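PDB 4YHG: GH5 from Bacteroidetes bacterium AC2a, which probably hydrolyses internal beta-1,4-glucosidic linkages of cellulose as an endoglucanase of glycoside hydrolase family 5. Local coordinates for residues W18-Q23 with I346-G351. The protein carries 1 engineered substitution. Numbering follows the deposited sequence.
Sequences WNLGNQ and IDHATG. With BGC (beta-D-glucopyranose), chain C.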
ATOM      1  N   TRP A  18       0.511  -6.614   6.087  1.00 24.44           N
ATOM      2  CA  TRP A  18      -0.655  -7.218   5.464  1.00 23.64           C
ATOM      3  C   TRP A  18      -1.763  -6.179   5.371  1.00 23.07           C
ATOM      4  O   TRP A  18      -1.977  -5.442   6.331  1.00 21.93           O
ATOM      5  CB  TRP A  18      -1.095  -8.374   6.338  1.00 24.08           C
ATOM      6  CG  TRP A  18      -2.292  -9.224   5.869  1.00 25.32           C
ATOM      7  CD1 TRP A  18      -2.235 -10.375   5.143  1.00 26.21           C
ATOM      8  CD2 TRP A  18      -3.670  -9.050   6.221  1.00 25.99           C
ATOM      9  NE1 TRP A  18      -3.480 -10.902   4.991  1.00 27.39           N
ATOM     10  CE2 TRP A  18      -4.382 -10.104   5.640  1.00 27.49           C
ATOM     11  CE3 TRP A  18      -4.370  -8.097   6.963  1.00 26.58           C
ATOM     12  CZ2 TRP A  18      -5.765 -10.218   5.752  1.00 29.30           C
ATOM     13  CZ3 TRP A  18      -5.756  -8.218   7.097  1.00 27.78           C
ATOM     14  CH2 TRP A  18      -6.435  -9.268   6.517  1.00 28.61           C
ATOM     15  N   ASN A  19      -2.456  -6.139   4.228  1.00 23.01           N
ATOM     16  CA  ASN A  19      -3.591  -5.237   4.005  1.00 24.45           C
ATOM     17  C   ASN A  19      -4.944  -5.893   4.314  1.00 26.50           C
ATOM     18  O   ASN A  19      -5.289  -6.946   3.786  1.00 25.90           O
ATOM     19  CB  ASN A  19      -3.636  -4.742   2.560  1.00 25.14           C
ATOM     20  CG  ASN A  19      -2.613  -3.653   2.259  1.00 25.28           C
ATOM     21  OD1 ASN A  19      -2.918  -2.459   2.317  1.00 27.02           O
ATOM     22  ND2 ASN A  19      -1.411  -4.059   1.902  1.00 23.97           N
ATOM     23  N   LEU A  20      -5.717  -5.247   5.173  1.00 27.81           N
ATOM     24  CA  LEU A  20      -7.111  -5.565   5.328  1.00 27.84           C
ATOM     25  C   LEU A  20      -7.856  -5.039   4.088  1.00 27.93           C
ATOM     26  O   LEU A  20      -8.628  -4.084   4.164  1.00 28.38           O
ATOM     27  CB  LEU A  20      -7.620  -4.926   6.624  1.00 29.80           C
ATOM     28  CG  LEU A  20      -9.044  -5.281   7.060  1.00 32.26           C
ATOM     29  CD1 LEU A  20      -9.208  -6.752   7.401  1.00 33.40           C
ATOM     30  CD2 LEU A  20      -9.417  -4.439   8.253  1.00 34.08           C
ATOM     31  N   GLY A  21      -7.606  -5.655   2.934  1.00 26.85           N
ATOM     32  CA  GLY A  21      -8.136  -5.149   1.665  1.00 27.07           C
ATOM     33  C   GLY A  21      -9.589  -5.516   1.384  1.00 28.70           C
ATOM     34  O   GLY A  21     -10.120  -6.481   1.930  1.00 30.41           O
ATOM     35  N   ASN A  22     -10.219  -4.756   0.496  1.00 29.62           N
ATOM     36  CA  ASN A  22     -11.635  -4.916   0.161  1.00 31.55           C
ATOM     37  C   ASN A  22     -12.514  -4.994   1.397  1.00 34.20           C
ATOM     38  O   ASN A  22     -13.408  -5.834   1.493  1.00 36.30           O
ATOM     39  CB  ASN A  22     -11.855  -6.143  -0.730  1.00 31.26           C
ATOM     40  CG  ASN A  22     -11.404  -5.924  -2.185  1.00 30.49           C
ATOM     41  OD1 ASN A  22     -10.663  -4.981  -2.526  1.00 29.54           O
ATOM     42  ND2 ASN A  22     -11.870  -6.798  -3.054  1.00 30.35           N
ATOM     43  N   GLN A  23     -12.243  -4.105   2.343  1.00 34.38           N
ATOM     44  CA  GLN A  23     -12.889  -4.127   3.633  1.00 35.69           C
ATOM     45  C   GLN A  23     -13.396  -2.712   3.833  1.00 36.40           C
ATOM     46  O   GLN A  23     -14.411  -2.374   3.237  1.00 37.77           O
ATOM     47  CB  GLN A  23     -11.887  -4.606   4.701  1.00 35.46           C
ATOM     48  CG  GLN A  23     -12.485  -4.958   6.059  1.00 36.64           C
ATOM     49  CD  GLN A  23     -12.869  -6.413   6.193  1.00 36.51           C
ATOM     50  OE1 GLN A  23     -12.410  -7.256   5.435  1.00 36.73           O
ATOM     51  NE2 GLN A  23     -13.741  -6.707   7.135  1.00 37.35           N
ATOM     52  N   ILE A 346      -5.475 -14.858   4.333  1.00 31.12           N
ATOM     53  CA  ILE A 346      -5.950 -14.885   5.734  1.00 31.91           C
ATOM     54  C   ILE A 346      -7.393 -14.390   5.825  1.00 32.73           C
ATOM     55  O   ILE A 346      -7.721 -13.342   5.289  1.00 33.26           O
ATOM     56  CB  ILE A 346      -5.029 -14.056   6.658  1.00 32.43           C
ATOM     57  CG1 ILE A 346      -3.765 -14.851   6.976  1.00 32.95           C
ATOM     58  CG2 ILE A 346      -5.724 -13.695   7.964  1.00 34.25           C
ATOM     59  CD1 ILE A 346      -2.680 -14.051   7.648  1.00 32.98           C
ATOM     60  N   ASP A 347      -8.251 -15.142   6.507  1.00 32.94           N
ATOM     61  CA  ASP A 347      -9.642 -14.765   6.646  1.00 34.94           C
ATOM     62  C   ASP A 347      -9.767 -13.464   7.412  1.00 33.97           C
ATOM     63  O   ASP A 347      -9.153 -13.293   8.459  1.00 33.38           O
ATOM     64  CB  ASP A 347     -10.416 -15.841   7.396  1.00 38.12           C
ATOM     65  CG  ASP A 347     -11.890 -15.542   7.461  1.00 40.65           C
ATOM     66  OD1 ASP A 347     -12.368 -14.813   8.355  1.00 43.81           O
ATOM     67  OD2 ASP A 347     -12.598 -16.040   6.599  1.00 43.11           O
ATOM     68  N   HIS A 348     -10.593 -12.563   6.909  1.00 33.76           N
ATOM     69  CA  HIS A 348     -10.666 -11.221   7.473  1.00 33.76           C
ATOM     70  C   HIS A 348     -11.442 -11.147   8.802  1.00 36.31           C
ATOM     71  O   HIS A 348     -11.288 -10.186   9.559  1.00 35.83           O
ATOM     72  CB  HIS A 348     -11.243 -10.253   6.434  1.00 33.61           C
ATOM     73  CG  HIS A 348     -10.299  -9.955   5.308  1.00 32.96           C
ATOM     74  ND1 HIS A 348     -10.326  -8.777   4.594  1.00 32.87           N
ATOM     75  CD2 HIS A 348      -9.275 -10.680   4.796  1.00 31.74           C
ATOM     76  CE1 HIS A 348      -9.375  -8.798   3.676  1.00 31.43           C
ATOM     77  NE2 HIS A 348      -8.715  -9.937   3.789  1.00 31.64           N
ATOM     78  N   ALA A 349     -12.271 -12.150   9.077  1.00 38.09           N
ATOM     79  CA  ALA A 349     -13.055 -12.173  10.302  1.00 40.74           C
ATOM     80  C   ALA A 349     -12.387 -12.956  11.425  1.00 41.55           C
ATOM     81  O   ALA A 349     -12.591 -12.617  12.594  1.00 43.36           O
ATOM     82  CB  ALA A 349     -14.434 -12.747  10.030  1.00 42.95           C
ATOM     83  N   THR A 350     -11.608 -13.986  11.074  1.00 40.45           N
ATOM     84  CA  THR A 350     -11.061 -14.929  12.054  1.00 41.07           C
ATOM     85  C   THR A 350      -9.558 -14.873  12.230  1.00 40.21           C
ATOM     86  O   THR A 350      -9.039 -15.383  13.206  1.00 41.80           O
ATOM     87  CB  THR A 350     -11.402 -16.383  11.695  1.00 41.96           C
ATOM     88  OG1 THR A 350     -10.643 -16.810  10.560  1.00 39.41           O
ATOM     89  CG2 THR A 350     -12.909 -16.547  11.412  1.00 43.76           C
ATOM     90  N   GLY A 351      -8.860 -14.272  11.278  1.00 39.72           N
ATOM     91  CA  GLY A 351      -7.400 -14.333  11.229  1.00 39.33           C
ATOM     92  C   GLY A 351      -6.775 -15.707  11.014  1.00 39.29           C
ATOM     93  O   GLY A 351      -5.586 -15.874  11.245  1.00 38.01           O
TER
HETATM   94  C2  BGC C   2      -9.064  -5.518  -5.448  1.00 46.41           C
HETATM   95  C3  BGC C   2     -10.266  -5.908  -6.345  1.00 48.15           C
HETATM   96  C4  BGC C   2     -11.203  -4.691  -6.431  1.00 51.60           C
HETATM   97  C5  BGC C   2     -10.389  -3.505  -7.002  1.00 54.80           C
HETATM   98  C6  BGC C   2     -11.297  -2.310  -7.256  1.00 53.16           C
HETATM   99  C1  BGC C   2      -8.337  -4.280  -6.028  1.00 51.86           C
HETATM  100  O2  BGC C   2      -8.112  -6.583  -5.261  1.00 38.74           O
HETATM  101  O3  BGC C   2     -10.997  -7.103  -5.947  1.00 41.59           O
HETATM  102  O4  BGC C   2     -12.318  -4.979  -7.291  1.00 54.32           O
HETATM  103  O5  BGC C   2      -9.247  -3.153  -6.172  1.00 50.17           O
HETATM  104  O6  BGC C   2     -10.512  -1.126  -7.274  1.00 55.67           O
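W18, on the first barrel strand, points toward I346 and H348 of a loop without regular structure, whereas the L20 side chain reaches that loop only with CD1: the CA atoms of L20 and H348 are 7.0 Å apart, those of W18 and I346 9.3 Å. The chain turns through an inverse gamma turn centred on L20, while D347 OD1 shapes the loop, accepting from A349 N and T350 N in an Asx turn and motif. H348 reaches into the bend at 18-23. Its ND1 donates to Q23 OE1 (2.7 Å, 155° at the hydrogen), the oxygen lying in the imidazole plane; Q23 is bent at chi2, which brings its amide oxygen to the ND1 edge, the amide plane turned from that of the ring. G21 O stands at the same ring's edge, 3.0 Å from H348 CE1. W18, its CG anti to the backbone N (chi1 -178°), presents the edge of its six-membered ring to one imidazole face in an offset T-shaped stack, centroids 5.0 Å apart and planes at 67°. I346 CB packs 4.0 Å from W18 CZ2, and L20 CD1 touches H348 ND1 at 3.6 Å. D332 ties the rings together, accepting from W18 NE1 through OD2 and from H348 NE2 through OD1; with both its nitrogens bonded, the imidazole is fixed in rotation and may carry positive charge. N22 ND2 donates a hydrogen bond to O3 of a bound glucose (3.0 Å), so the bend also lines the glycan pocket. In this TIM barrel, strand 16-20 closes the sheet between strands 57-60 and 327-332; the loop after 327-332 packs against strand 16-20, and L50 of helix 44-53 touches both W18 and I346.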